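Local coordinates for conjugal transfer protein TRWB (Escherichia coli, PDB 1E9R), which probably couples DNA processing to DNA export in bacterial conjugation, acting as a ring-forming P-loop ATPase at the secretion machinery, at residues L73-L78 with E421-A426; D50-H55 with R280-I285; D92-F97 with D102-P107; D299-G304 with A335-L340; L273-K278 with G304-L309. All blocks are in the same frame, centred on the assembly; numbering follows the deposited sequence.

The five contacts fall into two groups around one ten-stranded mixed sheet, the core of a P-loop NTPase fold. Interactions 2, 4 and 5 cluster, their centres 9 to 14 Å apart; 2 and 4 are joined by backbone bonds between residues 54-55 and 338-339, and 5 shares Gly304 with 4 and lies beside strand 281-285 of interaction 2. Interactions 1 and 3, centres 15 Å apart, touch through helices 66-79 and 92-97, their centres about 24 to 26 Å from those of interactions 4 and 5. Along the chain, interactions 3, 4 and 5 are nested within the loop closed by interaction 1. The two groups thus brace different parts of the same probable nucleotide-binding core.

Interaction 1 of 5, residues L73-L78 with E421-A426; sequences LAYTGL and EIKQFA
The C-terminal tail, after the last strand of the large sheet, crosses the outer side of helix 66-79 through an edge-to-face aromatic pair, Tyr75 with Phe425. Phe425 directs its rim at Tyr75: CE2 sits 3.5 Å above the phenol plane, over the ring centre, and lies 3.6 Å from Tyr75 CG. The ring planes are turned 76° from each other and the centroids are 5.0 Å apart, a T-shaped stack in which Phe425 supplies the edge and Tyr75 the face. Tyr75 has CG swung opposite its own backbone N (chi1 172°), which carries the ring outward from the helix toward the tail. That helix probably begins in the Walker A loop of a P-loop NTPase. Beside the stack, the chain of Lys423 runs straight as far as CE and then bends at chi4. It crosses the phenol at about a right angle, with Lys423 CE 3.9 Å from Tyr75 CE2, a methylene-to-ring contact that comes obliquely, neither over the face nor at the edge. Phe425 also meets Phe97 of helix 92-97 edge-to-face and packs on Lys96, which leaves its ring wedged between two helices.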
# COMPACT_ATOMS: atom_id res chain seq x y z
N LEU B 73 -29.83 -16.42 23.45
CA LEU B 73 -28.96 -15.95 24.51
C LEU B 73 -29.66 -14.91 25.38
O LEU B 73 -29.59 -14.96 26.61
CB LEU B 73 -27.69 -15.36 23.91
CG LEU B 73 -26.38 -15.96 24.39
CD1 LEU B 73 -25.26 -15.31 23.63
CD2 LEU B 73 -26.21 -15.74 25.87
N ALA B 74 -30.32 -13.95 24.74
CA ALA B 74 -31.03 -12.88 25.45
C ALA B 74 -32.15 -13.46 26.31
O ALA B 74 -32.33 -13.09 27.48
CB ALA B 74 -31.60 -11.88 24.45
N TYR B 75 -32.91 -14.38 25.71
CA TYR B 75 -34.01 -15.05 26.39
C TYR B 75 -33.55 -15.75 27.67
O TYR B 75 -34.05 -15.48 28.76
CB TYR B 75 -34.65 -16.06 25.45
CG TYR B 75 -35.68 -16.94 26.11
CD1 TYR B 75 -36.73 -16.38 26.84
CD2 TYR B 75 -35.62 -18.33 25.99
CE1 TYR B 75 -37.70 -17.19 27.43
CE2 TYR B 75 -36.58 -19.14 26.57
CZ TYR B 75 -37.62 -18.57 27.29
OH TYR B 75 -38.57 -19.39 27.87
N THR B 76 -32.58 -16.65 27.53
CA THR B 76 -32.07 -17.38 28.68
C THR B 76 -31.49 -16.44 29.74
O THR B 76 -31.47 -16.77 30.93
CB THR B 76 -31.01 -18.42 28.23
OG1 THR B 76 -29.90 -17.76 27.61
CG2 THR B 76 -31.61 -19.38 27.25
N GLY B 77 -31.03 -15.28 29.31
CA GLY B 77 -30.48 -14.31 30.23
C GLY B 77 -31.60 -13.61 30.98
O GLY B 77 -31.44 -13.22 32.13
N LEU B 78 -32.73 -13.46 30.31
CA LEU B 78 -33.90 -12.83 30.92
C LEU B 78 -34.51 -13.79 31.92
O LEU B 78 -35.02 -13.38 32.96
CB LEU B 78 -34.93 -12.47 29.86
CG LEU B 78 -34.53 -11.33 28.94
CD1 LEU B 78 -35.44 -11.32 27.72
CD2 LEU B 78 -34.60 -10.01 29.71
N GLU B 421 -31.71 -24.05 17.24
CA GLU B 421 -33.12 -24.38 17.26
C GLU B 421 -33.94 -23.11 17.11
O GLU B 421 -33.78 -22.18 17.91
CB GLU B 421 -33.45 -25.07 18.58
CG GLU B 421 -32.66 -24.47 19.75
CD GLU B 421 -32.58 -25.38 20.96
OE1 GLU B 421 -33.29 -26.42 20.97
OE2 GLU B 421 -31.80 -25.06 21.89
N ILE B 422 -34.81 -23.05 16.10
CA ILE B 422 -35.63 -21.86 15.93
C ILE B 422 -36.79 -21.89 16.92
O ILE B 422 -37.92 -22.23 16.56
CB ILE B 422 -36.22 -21.76 14.50
CG1 ILE B 422 -35.09 -21.81 13.46
CG2 ILE B 422 -36.98 -20.44 14.34
CD1 ILE B 422 -35.56 -21.56 12.05
N LYS B 423 -36.52 -21.54 18.18
CA LYS B 423 -37.57 -21.53 19.18
C LYS B 423 -38.59 -20.46 18.80
O LYS B 423 -38.25 -19.44 18.20
CB LYS B 423 -36.99 -21.23 20.57
CG LYS B 423 -38.02 -21.40 21.68
CD LYS B 423 -37.44 -21.15 23.06
CE LYS B 423 -38.42 -21.55 24.17
NZ LYS B 423 -39.72 -20.82 24.11
N GLN B 424 -39.85 -20.71 19.14
CA GLN B 424 -40.91 -19.78 18.82
C GLN B 424 -41.30 -18.94 20.02
O GLN B 424 -41.46 -19.45 21.13
CB GLN B 424 -42.13 -20.53 18.29
CG GLN B 424 -41.89 -21.22 16.96
CD GLN B 424 -41.50 -20.24 15.86
OE1 GLN B 424 -41.03 -20.64 14.79
NE2 GLN B 424 -41.71 -18.94 16.11
N PHE B 425 -41.44 -17.64 19.80
CA PHE B 425 -41.84 -16.72 20.86
C PHE B 425 -43.07 -15.96 20.40
O PHE B 425 -43.13 -15.48 19.25
CB PHE B 425 -40.71 -15.74 21.19
CG PHE B 425 -39.43 -16.40 21.62
CD1 PHE B 425 -38.50 -16.84 20.68
CD2 PHE B 425 -39.15 -16.60 22.97
CE1 PHE B 425 -37.32 -17.47 21.08
CE2 PHE B 425 -37.98 -17.22 23.38
CZ PHE B 425 -37.06 -17.65 22.44
N ALA B 426 -44.05 -15.85 21.28
CA ALA B 426 -45.29 -15.14 20.98
C ALA B 426 -45.11 -13.65 21.23
O ALA B 426 -44.41 -13.24 22.17
CB ALA B 426 -46.42 -15.69 21.83

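Interaction 2 of 5, residues D50-H55 with R280-I285; sequences DAEPRH and RLWLFI
Arg280, just ahead of strand 281-285, brings its aliphatic part to Glu52: Arg280 CD lies 4.1 Å from Glu52 OE1. The charged ends do not pair, since Arg280 NE is 4.8 Å from that same oxygen and the arginine chain bends off at chi3. The attraction is therefore at most a longer-range one. Two residues on, Trp282 carries most of the contact. Its six-membered ring meets the Glu52 chain crosswise, with CZ2 3.9 Å from Glu52 OE1 and CH2 4.0 Å from Glu52 CG, and the carboxylate plane is turned 40° from that of the indole. With its chain extended beyond CG (chi2 176°), Glu52 lies across the ring. Its two buried oxygens find partners elsewhere, OE1 with Arg310 and OE2 with Arg80, a pair of salt bridges that should keep the group ionised. The indole NE1 bonds to Asp82. Phe284, the last aromatic along the strand, turns to Leu70, Leu73 and Ala74 of helix 66-79. Strand 281-285 lies between strands 309-315 and 83-89, a central position in the parallel core of the mixed sheet of a RecA-like P-loop NTPase, where such a hydrophobic strand typically leads into the Walker B acid.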
# COMPACT_ATOMS: atom_id res chain seq x y z
N ASP B 50 -17.70 -17.70 33.76
CA ASP B 50 -16.51 -16.86 33.69
C ASP B 50 -16.25 -16.33 32.29
O ASP B 50 -15.42 -15.44 32.09
CB ASP B 50 -15.29 -17.65 34.19
CG ASP B 50 -14.96 -18.87 33.32
OD1 ASP B 50 -14.66 -18.69 32.11
OD2 ASP B 50 -15.01 -20.01 33.83
N ALA B 51 -16.96 -16.88 31.31
CA ALA B 51 -16.81 -16.48 29.93
C ALA B 51 -17.72 -15.30 29.60
O ALA B 51 -17.42 -14.49 28.73
CB ALA B 51 -17.11 -17.64 29.02
N GLU B 52 -18.83 -15.21 30.32
CA GLU B 52 -19.80 -14.14 30.10
C GLU B 52 -19.24 -12.73 29.97
O GLU B 52 -19.51 -12.04 28.99
CB GLU B 52 -20.86 -14.17 31.20
CG GLU B 52 -21.83 -15.30 31.06
CD GLU B 52 -22.78 -15.33 32.22
OE1 GLU B 52 -23.00 -14.28 32.84
OE2 GLU B 52 -23.32 -16.42 32.49
N PRO B 53 -18.46 -12.27 30.96
CA PRO B 53 -17.89 -10.93 30.89
C PRO B 53 -16.66 -10.79 29.99
O PRO B 53 -16.03 -9.72 29.96
CB PRO B 53 -17.62 -10.60 32.35
CG PRO B 53 -17.23 -11.91 32.90
CD PRO B 53 -18.22 -12.86 32.29
N ARG B 54 -16.31 -11.86 29.27
CA ARG B 54 -15.18 -11.82 28.35
C ARG B 54 -15.70 -11.74 26.91
O ARG B 54 -14.95 -11.81 25.94
CB ARG B 54 -14.25 -13.04 28.56
CG ARG B 54 -13.36 -12.89 29.80
CD ARG B 54 -12.28 -14.00 29.93
NE ARG B 54 -12.83 -15.35 30.13
CZ ARG B 54 -12.10 -16.45 30.28
NH1 ARG B 54 -10.77 -16.38 30.25
NH2 ARG B 54 -12.69 -17.64 30.45
N HIS B 55 -17.02 -11.59 26.80
CA HIS B 55 -17.71 -11.38 25.54
C HIS B 55 -17.76 -12.49 24.49
O HIS B 55 -16.93 -13.40 24.49
CB HIS B 55 -17.19 -10.08 24.92
CG HIS B 55 -16.94 -9.02 25.95
ND1 HIS B 55 -17.93 -8.57 26.80
CD2 HIS B 55 -15.80 -8.40 26.33
CE1 HIS B 55 -17.40 -7.73 27.67
NE2 HIS B 55 -16.12 -7.61 27.41
N ARG B 280 -24.94 -7.43 36.64
CA ARG B 280 -24.78 -8.15 35.37
C ARG B 280 -25.58 -7.40 34.30
O ARG B 280 -26.82 -7.36 34.36
CB ARG B 280 -25.31 -9.58 35.45
CG ARG B 280 -24.51 -10.54 36.29
CD ARG B 280 -24.72 -11.95 35.76
NE ARG B 280 -25.55 -12.83 36.58
CZ ARG B 280 -26.73 -12.52 37.13
NH1 ARG B 280 -27.24 -11.30 37.00
NH2 ARG B 280 -27.38 -13.42 37.85
N LEU B 281 -24.88 -6.81 33.34
CA LEU B 281 -25.53 -6.05 32.27
C LEU B 281 -25.09 -6.52 30.88
O LEU B 281 -23.90 -6.50 30.55
CB LEU B 281 -25.22 -4.56 32.42
CG LEU B 281 -26.15 -3.50 31.81
CD1 LEU B 281 -25.31 -2.46 31.08
CD2 LEU B 281 -27.16 -4.11 30.86
N TRP B 282 -26.05 -6.93 30.06
CA TRP B 282 -25.75 -7.39 28.71
C TRP B 282 -25.92 -6.28 27.68
O TRP B 282 -26.74 -5.38 27.84
CB TRP B 282 -26.67 -8.56 28.31
CG TRP B 282 -26.46 -9.80 29.12
CD1 TRP B 282 -26.94 -10.06 30.37
CD2 TRP B 282 -25.68 -10.95 28.74
NE1 TRP B 282 -26.51 -11.29 30.80
CE2 TRP B 282 -25.73 -11.85 29.82
CE3 TRP B 282 -24.93 -11.29 27.60
CZ2 TRP B 282 -25.07 -13.09 29.80
CZ3 TRP B 282 -24.28 -12.52 27.58
CH2 TRP B 282 -24.35 -13.40 28.67
N LEU B 283 -25.12 -6.37 26.62
CA LEU B 283 -25.19 -5.43 25.52
C LEU B 283 -25.24 -6.30 24.27
O LEU B 283 -24.25 -6.95 23.92
CB LEU B 283 -23.95 -4.53 25.46
CG LEU B 283 -24.10 -3.15 24.81
CD1 LEU B 283 -22.76 -2.74 24.19
CD2 LEU B 283 -25.20 -3.14 23.75
N PHE B 284 -26.39 -6.33 23.62
CA PHE B 284 -26.56 -7.12 22.41
C PHE B 284 -26.50 -6.22 21.19
O PHE B 284 -27.32 -5.32 21.05
CB PHE B 284 -27.91 -7.84 22.44
CG PHE B 284 -27.92 -9.04 23.33
CD1 PHE B 284 -28.11 -8.90 24.70
CD2 PHE B 284 -27.69 -10.31 22.80
CE1 PHE B 284 -28.07 -10.01 25.54
CE2 PHE B 284 -27.65 -11.43 23.63
CZ PHE B 284 -27.84 -11.28 25.00
N ILE B 285 -25.52 -6.47 20.32
CA ILE B 285 -25.36 -5.70 19.08
C ILE B 285 -25.62 -6.64 17.91
O ILE B 285 -24.80 -7.50 17.62
CB ILE B 285 -23.94 -5.15 18.95
CG1 ILE B 285 -23.60 -4.31 20.18
CG2 ILE B 285 -23.81 -4.34 17.67
CD1 ILE B 285 -22.20 -3.75 20.16

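Interaction 3 of 5, residues D92-F97 with D102-P107; sequences DMLSKF and DIILNP
Leu94 of helix 92-97 packs on Ile104 of strand 103-105 within a beta-alpha-beta crossover: the chain leaves strand 83-89, runs through this helix and returns as the parallel strand 103-105 at the border of the large sheet, with strand 243-247 between them. The tight part is small and wholly aliphatic. Leu94 CD2 and Ile104 CD1 are 3.5 Å apart, and the other methyl, Leu94 CD1, sits 3.8 Å from the same Ile104 CD1, so the isoleucine tip is held against both branches of the leucine fork. The side chains cross at about a right angle. With CG opposite the backbone N (chi1 164°), Leu94 reaches down onto the sheet, where it also rests on Phe244 and Thr246 of the neighbouring strand.

Toward the more open end the contact thins. Asp102 approaches the end of the helix, but its OD2 stands 3.9 Å from Phe97 O, two oxygens that cannot bond to each other. Its OD1 instead takes Arg99 in a salt bridge and the backbone N of Asn242. On the far side of the helix Lys96 NZ forms a salt bridge with Asp92 OD1, at 3.3 Å, whose hydrogen bond is weak. More firmly, Ser95 OG donates to Asp92 O across 2.6 Å, approaching tilted 29° from the carbonyl plane.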
# COMPACT_ATOMS: atom_id res chain seq x y z
N ASP B 92 -37.96 -6.47 16.89
CA ASP B 92 -38.26 -7.90 16.98
C ASP B 92 -38.18 -8.44 18.42
O ASP B 92 -39.10 -9.09 18.90
CB ASP B 92 -37.32 -8.71 16.09
CG ASP B 92 -37.37 -10.20 16.40
OD1 ASP B 92 -38.47 -10.80 16.27
OD2 ASP B 92 -36.32 -10.77 16.77
N MET B 93 -37.08 -8.17 19.10
CA MET B 93 -36.92 -8.64 20.47
C MET B 93 -37.84 -7.91 21.42
O MET B 93 -38.28 -8.48 22.42
CB MET B 93 -35.46 -8.47 20.92
CG MET B 93 -34.52 -9.45 20.24
SD MET B 93 -33.46 -10.22 21.47
CE MET B 93 -31.79 -9.89 20.73
N LEU B 94 -38.11 -6.65 21.12
CA LEU B 94 -39.00 -5.83 21.94
C LEU B 94 -40.39 -6.45 21.91
O LEU B 94 -41.07 -6.53 22.94
CB LEU B 94 -39.07 -4.40 21.38
CG LEU B 94 -40.22 -3.51 21.87
CD1 LEU B 94 -40.06 -3.22 23.36
CD2 LEU B 94 -40.25 -2.22 21.08
N SER B 95 -40.80 -6.88 20.72
CA SER B 95 -42.10 -7.48 20.54
C SER B 95 -42.25 -8.82 21.24
O SER B 95 -43.36 -9.22 21.58
CB SER B 95 -42.39 -7.63 19.05
OG SER B 95 -41.60 -8.66 18.48
N LYS B 96 -41.15 -9.52 21.48
CA LYS B 96 -41.23 -10.81 22.13
C LYS B 96 -40.80 -10.81 23.58
O LYS B 96 -41.30 -11.62 24.36
CB LYS B 96 -40.42 -11.85 21.36
CG LYS B 96 -41.01 -12.20 20.02
CD LYS B 96 -40.03 -13.00 19.19
CE LYS B 96 -40.55 -13.24 17.77
NZ LYS B 96 -39.51 -13.90 16.92
N PHE B 97 -39.89 -9.92 23.95
CA PHE B 97 -39.42 -9.90 25.33
C PHE B 97 -39.69 -8.61 26.10
O PHE B 97 -39.35 -8.51 27.28
CB PHE B 97 -37.92 -10.19 25.36
CG PHE B 97 -37.53 -11.44 24.62
CD1 PHE B 97 -38.09 -12.67 24.95
CD2 PHE B 97 -36.60 -11.39 23.60
CE1 PHE B 97 -37.73 -13.82 24.27
CE2 PHE B 97 -36.23 -12.54 22.91
CZ PHE B 97 -36.80 -13.76 23.25
N ASP B 102 -39.95 -1.83 30.88
CA ASP B 102 -38.82 -1.64 29.98
C ASP B 102 -38.85 -0.34 29.19
O ASP B 102 -39.90 0.28 29.01
CB ASP B 102 -38.70 -2.84 29.03
CG ASP B 102 -38.40 -4.13 29.77
OD1 ASP B 102 -37.67 -4.07 30.79
OD2 ASP B 102 -38.87 -5.20 29.33
N ILE B 103 -37.66 0.06 28.73
CA ILE B 103 -37.44 1.30 27.99
C ILE B 103 -37.30 1.10 26.48
O ILE B 103 -36.85 0.05 26.01
CB ILE B 103 -36.15 1.99 28.47
CG1 ILE B 103 -36.16 2.12 29.99
CG2 ILE B 103 -36.02 3.35 27.85
CD1 ILE B 103 -37.28 2.97 30.51
N ILE B 104 -37.69 2.12 25.72
CA ILE B 104 -37.58 2.10 24.26
C ILE B 104 -36.95 3.42 23.80
O ILE B 104 -37.32 4.49 24.28
CB ILE B 104 -38.95 1.98 23.55
CG1 ILE B 104 -39.58 0.62 23.82
CG2 ILE B 104 -38.76 2.14 22.05
CD1 ILE B 104 -40.94 0.44 23.17
N LEU B 105 -35.99 3.31 22.90
CA LEU B 105 -35.35 4.48 22.32
C LEU B 105 -35.47 4.30 20.82
O LEU B 105 -34.81 3.45 20.22
CB LEU B 105 -33.89 4.59 22.73
CG LEU B 105 -33.65 5.22 24.10
CD1 LEU B 105 -32.17 5.38 24.32
CD2 LEU B 105 -34.36 6.57 24.19
N ASN B 106 -36.34 5.10 20.23
CA ASN B 106 -36.62 5.08 18.81
C ASN B 106 -37.35 6.39 18.58
O ASN B 106 -38.50 6.52 18.99
CB ASN B 106 -37.54 3.91 18.48
CG ASN B 106 -37.87 3.83 17.00
OD1 ASN B 106 -37.90 4.84 16.31
ND2 ASN B 106 -38.15 2.62 16.52
N PRO B 107 -36.71 7.36 17.91
CA PRO B 107 -37.33 8.67 17.65
C PRO B 107 -38.72 8.67 17.00
O PRO B 107 -39.47 9.64 17.16
CB PRO B 107 -36.28 9.39 16.79
CG PRO B 107 -35.55 8.29 16.12
CD PRO B 107 -35.41 7.26 17.22

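Interaction 4 of 5, residues D299-G304 with A335-L340; sequences DALTKG and ASFRSL
Phe337 O is gripped by two hydroxyls of a neighbouring subunit, Ser346 OG and Thr348 OG1, while the ring of the same residue faces inward to Leu301 of helix 297-303. There the apolar packing is close: Leu301 CD1 lies 3.5 Å from Phe337 CE1, and the second methyl, CD2, rides 4.1 Å above one ring face, displaced toward its rim. Both branches of the leucine lie on one side of the ring, CD2 over the face and CD1 just beyond the CE1-CZ rim. One residue earlier in the loop that leads into strand 339-342, Ser336 offers only carbon to the helix, its CB being 3.9 Å from both Leu301 CB and CD1. Its OG turns to Thr332 O in the last turn of helix 327-334. Ser336 OG and Thr302 OG1 are 4.2 Å apart and not hydrogen-bonded. Beneath, Val311 of the central sheet touches both Leu301 and Phe337. The chemistry implies a division of labour: apolar contacts join helix and loop within the subunit, while Phe337 O, the salt bridge of Arg338 to Asp402 of the neighbouring subunit and, weakly, Thr302 OG1 serve the subunit interface of the hexamer.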
# COMPACT_ATOMS: atom_id res chain seq x y z
N ASP B 299 -12.79 0.15 24.95
CA ASP B 299 -12.53 0.22 26.38
C ASP B 299 -13.58 -0.54 27.17
O ASP B 299 -13.29 -1.16 28.20
CB ASP B 299 -12.48 1.67 26.85
CG ASP B 299 -11.38 2.45 26.17
OD1 ASP B 299 -10.22 1.99 26.20
OD2 ASP B 299 -11.68 3.54 25.62
N ALA B 300 -14.82 -0.51 26.70
CA ALA B 300 -15.89 -1.20 27.39
C ALA B 300 -15.68 -2.70 27.35
O ALA B 300 -16.01 -3.39 28.30
CB ALA B 300 -17.24 -0.84 26.77
N LEU B 301 -15.14 -3.21 26.25
CA LEU B 301 -14.90 -4.65 26.10
C LEU B 301 -13.71 -5.11 26.93
O LEU B 301 -13.62 -6.27 27.32
CB LEU B 301 -14.62 -4.99 24.64
CG LEU B 301 -15.82 -4.85 23.72
CD1 LEU B 301 -15.39 -4.95 22.26
CD2 LEU B 301 -16.81 -5.94 24.07
N THR B 302 -12.83 -4.16 27.22
CA THR B 302 -11.62 -4.42 27.95
C THR B 302 -11.63 -4.05 29.43
O THR B 302 -10.99 -4.72 30.24
CB THR B 302 -10.49 -3.66 27.25
OG1 THR B 302 -10.13 -4.38 26.06
CG2 THR B 302 -9.29 -3.48 28.17
N LYS B 303 -12.35 -3.00 29.78
CA LYS B 303 -12.36 -2.52 31.15
C LYS B 303 -13.71 -2.57 31.83
O LYS B 303 -13.89 -1.96 32.89
CB LYS B 303 -11.85 -1.08 31.16
CG LYS B 303 -10.67 -0.86 30.25
CD LYS B 303 -10.27 0.60 30.20
CE LYS B 303 -9.02 0.78 29.34
NZ LYS B 303 -8.57 2.21 29.34
N GLY B 304 -14.66 -3.31 31.26
CA GLY B 304 -15.98 -3.36 31.85
C GLY B 304 -16.37 -4.55 32.70
O GLY B 304 -17.55 -4.70 33.03
N ALA B 335 -10.41 -9.11 18.56
CA ALA B 335 -9.60 -9.80 19.55
C ALA B 335 -10.06 -9.48 20.97
O ALA B 335 -9.58 -10.08 21.93
CB ALA B 335 -8.14 -9.41 19.37
N SER B 336 -10.99 -8.54 21.10
CA SER B 336 -11.48 -8.15 22.42
C SER B 336 -12.62 -9.06 22.89
O SER B 336 -13.02 -9.00 24.05
CB SER B 336 -11.91 -6.69 22.41
OG SER B 336 -10.78 -5.87 22.18
N PHE B 337 -13.13 -9.89 21.99
CA PHE B 337 -14.15 -10.85 22.34
C PHE B 337 -13.37 -12.17 22.50
O PHE B 337 -12.65 -12.58 21.59
CB PHE B 337 -15.17 -11.02 21.21
CG PHE B 337 -15.98 -9.79 20.93
CD1 PHE B 337 -15.40 -8.69 20.32
CD2 PHE B 337 -17.33 -9.75 21.24
CE1 PHE B 337 -16.17 -7.58 20.01
CE2 PHE B 337 -18.10 -8.65 20.93
CZ PHE B 337 -17.52 -7.56 20.32
N ARG B 338 -13.51 -12.82 23.65
CA ARG B 338 -12.79 -14.05 23.93
C ARG B 338 -13.51 -15.35 23.51
O ARG B 338 -12.86 -16.39 23.34
CB ARG B 338 -12.41 -14.10 25.41
CG ARG B 338 -11.50 -12.96 25.83
CD ARG B 338 -10.19 -13.02 25.06
NE ARG B 338 -9.57 -14.33 25.21
CZ ARG B 338 -9.02 -14.78 26.34
NH1 ARG B 338 -9.00 -14.02 27.43
NH2 ARG B 338 -8.51 -16.00 26.39
N SER B 339 -14.83 -15.31 23.36
CA SER B 339 -15.56 -16.50 22.93
C SER B 339 -16.05 -16.25 21.51
O SER B 339 -16.44 -15.13 21.17
CB SER B 339 -16.75 -16.80 23.86
OG SER B 339 -16.33 -17.33 25.10
N LEU B 340 -16.05 -17.29 20.69
CA LEU B 340 -16.45 -17.17 19.29
C LEU B 340 -17.45 -18.21 18.81
O LEU B 340 -17.46 -19.35 19.27
CB LEU B 340 -15.19 -17.25 18.41
CG LEU B 340 -15.34 -17.51 16.91
CD1 LEU B 340 -15.86 -16.27 16.21
CD2 LEU B 340 -14.00 -17.93 16.33

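Interaction 5 of 5, residues L273-K278 with G304-L309; sequences LPEEPK and GRKAGL
Glu275 and Lys306 form a salt bridge across two exposed loops, with Lys306 NZ 3.3 Å from Glu275 OE2 and arriving nearly in line with the carboxylate C-O bond. The lysine chain folds at chi2 (55°) and again at chi4, which brings NZ back to that oxygen. Glu275 OE2 also rests 3.3 Å from Lys306 CG. Glu275 bends at chi2, and the two chains cross obliquely. The other oxygen, OE1, lies 3.4 Å from Lys306 O, a pairing of acceptors that probably costs some of the bridge's gain. Behind this first shell, the lysine loop is shaped by Leu309 N bonding to Gly304 O at 3.0 Å, and by Gly308, whose positive phi (82°) suits a residue without a side chain. Gly308 O in turn takes the backbone N of Leu281. Both loops run into strands 281-285 and 309-315 at the N-terminal ends of the parallel core strands, opposite the C-terminal ends where the probable P-loop follows strand 56-59.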
# COMPACT_ATOMS: atom_id res chain seq x y z
N LEU B 273 -20.07 3.68 36.51
CA LEU B 273 -20.97 3.06 37.49
C LEU B 273 -20.25 2.69 38.77
O LEU B 273 -19.10 2.24 38.74
CB LEU B 273 -21.61 1.79 36.92
CG LEU B 273 -22.64 1.99 35.82
CD1 LEU B 273 -23.14 0.66 35.35
CD2 LEU B 273 -23.78 2.84 36.33
N PRO B 274 -20.91 2.89 39.92
CA PRO B 274 -20.30 2.56 41.21
C PRO B 274 -20.06 1.05 41.29
O PRO B 274 -20.80 0.25 40.71
CB PRO B 274 -21.32 3.06 42.22
CG PRO B 274 -22.62 2.88 41.49
CD PRO B 274 -22.28 3.40 40.11
N GLU B 275 -19.01 0.67 42.02
CA GLU B 275 -18.66 -0.73 42.17
C GLU B 275 -19.77 -1.59 42.77
O GLU B 275 -20.15 -1.43 43.93
CB GLU B 275 -17.38 -0.84 43.00
CG GLU B 275 -16.17 -1.26 42.18
CD GLU B 275 -16.23 -2.72 41.79
OE1 GLU B 275 -17.32 -3.18 41.35
OE2 GLU B 275 -15.20 -3.42 41.90
N GLU B 276 -20.30 -2.51 41.95
CA GLU B 276 -21.35 -3.43 42.37
C GLU B 276 -20.99 -4.82 41.88
O GLU B 276 -21.31 -5.21 40.76
CB GLU B 276 -22.72 -3.05 41.78
CG GLU B 276 -23.39 -1.85 42.43
CD GLU B 276 -23.33 -1.89 43.95
OE1 GLU B 276 -23.57 -2.98 44.52
OE2 GLU B 276 -23.05 -0.83 44.56
N PRO B 277 -20.30 -5.60 42.73
CA PRO B 277 -19.88 -6.97 42.41
C PRO B 277 -20.96 -7.90 41.84
O PRO B 277 -20.65 -8.83 41.08
CB PRO B 277 -19.32 -7.47 43.75
CG PRO B 277 -18.76 -6.23 44.36
CD PRO B 277 -19.86 -5.23 44.09
N LYS B 278 -22.23 -7.65 42.17
CA LYS B 278 -23.31 -8.51 41.69
C LYS B 278 -24.01 -8.05 40.41
O LYS B 278 -24.87 -8.76 39.88
CB LYS B 278 -24.37 -8.69 42.79
CG LYS B 278 -23.83 -9.04 44.18
CD LYS B 278 -24.84 -9.88 44.97
CE LYS B 278 -26.27 -9.37 44.82
NZ LYS B 278 -27.27 -10.29 45.43
N GLY B 304 -14.66 -3.31 31.26
CA GLY B 304 -15.98 -3.36 31.85
C GLY B 304 -16.37 -4.55 32.70
O GLY B 304 -17.55 -4.70 33.03
N ARG B 305 -15.40 -5.39 33.07
CA ARG B 305 -15.69 -6.57 33.88
C ARG B 305 -16.15 -6.21 35.29
O ARG B 305 -17.00 -6.89 35.87
CB ARG B 305 -14.47 -7.49 33.96
CG ARG B 305 -14.53 -8.48 35.13
CD ARG B 305 -13.24 -9.27 35.27
NE ARG B 305 -13.25 -10.45 34.41
CZ ARG B 305 -14.07 -11.49 34.58
NH1 ARG B 305 -14.94 -11.48 35.59
NH2 ARG B 305 -14.01 -12.53 33.76
N LYS B 306 -15.57 -5.14 35.84
CA LYS B 306 -15.93 -4.70 37.18
C LYS B 306 -17.38 -4.20 37.19
O LYS B 306 -18.06 -4.25 38.21
CB LYS B 306 -14.99 -3.58 37.63
CG LYS B 306 -14.10 -3.92 38.83
CD LYS B 306 -13.27 -5.19 38.60
CE LYS B 306 -12.14 -5.30 39.62
NZ LYS B 306 -12.61 -5.20 41.03
N ALA B 307 -17.84 -3.72 36.04
CA ALA B 307 -19.21 -3.22 35.94
C ALA B 307 -20.15 -4.36 35.60
O ALA B 307 -21.36 -4.20 35.69
CB ALA B 307 -19.30 -2.14 34.87
N GLY B 308 -19.60 -5.51 35.21
CA GLY B 308 -20.43 -6.66 34.89
C GLY B 308 -20.98 -6.60 33.49
O GLY B 308 -22.06 -7.11 33.21
N LEU B 309 -20.22 -5.97 32.59
CA LEU B 309 -20.62 -5.82 31.20
C LEU B 309 -20.34 -7.09 30.42
O LEU B 309 -19.22 -7.63 30.46
CB LEU B 309 -19.86 -4.66 30.55
CG LEU B 309 -20.40 -3.94 29.31
CD1 LEU B 309 -19.36 -4.03 28.20
CD2 LEU B 309 -21.74 -4.52 28.88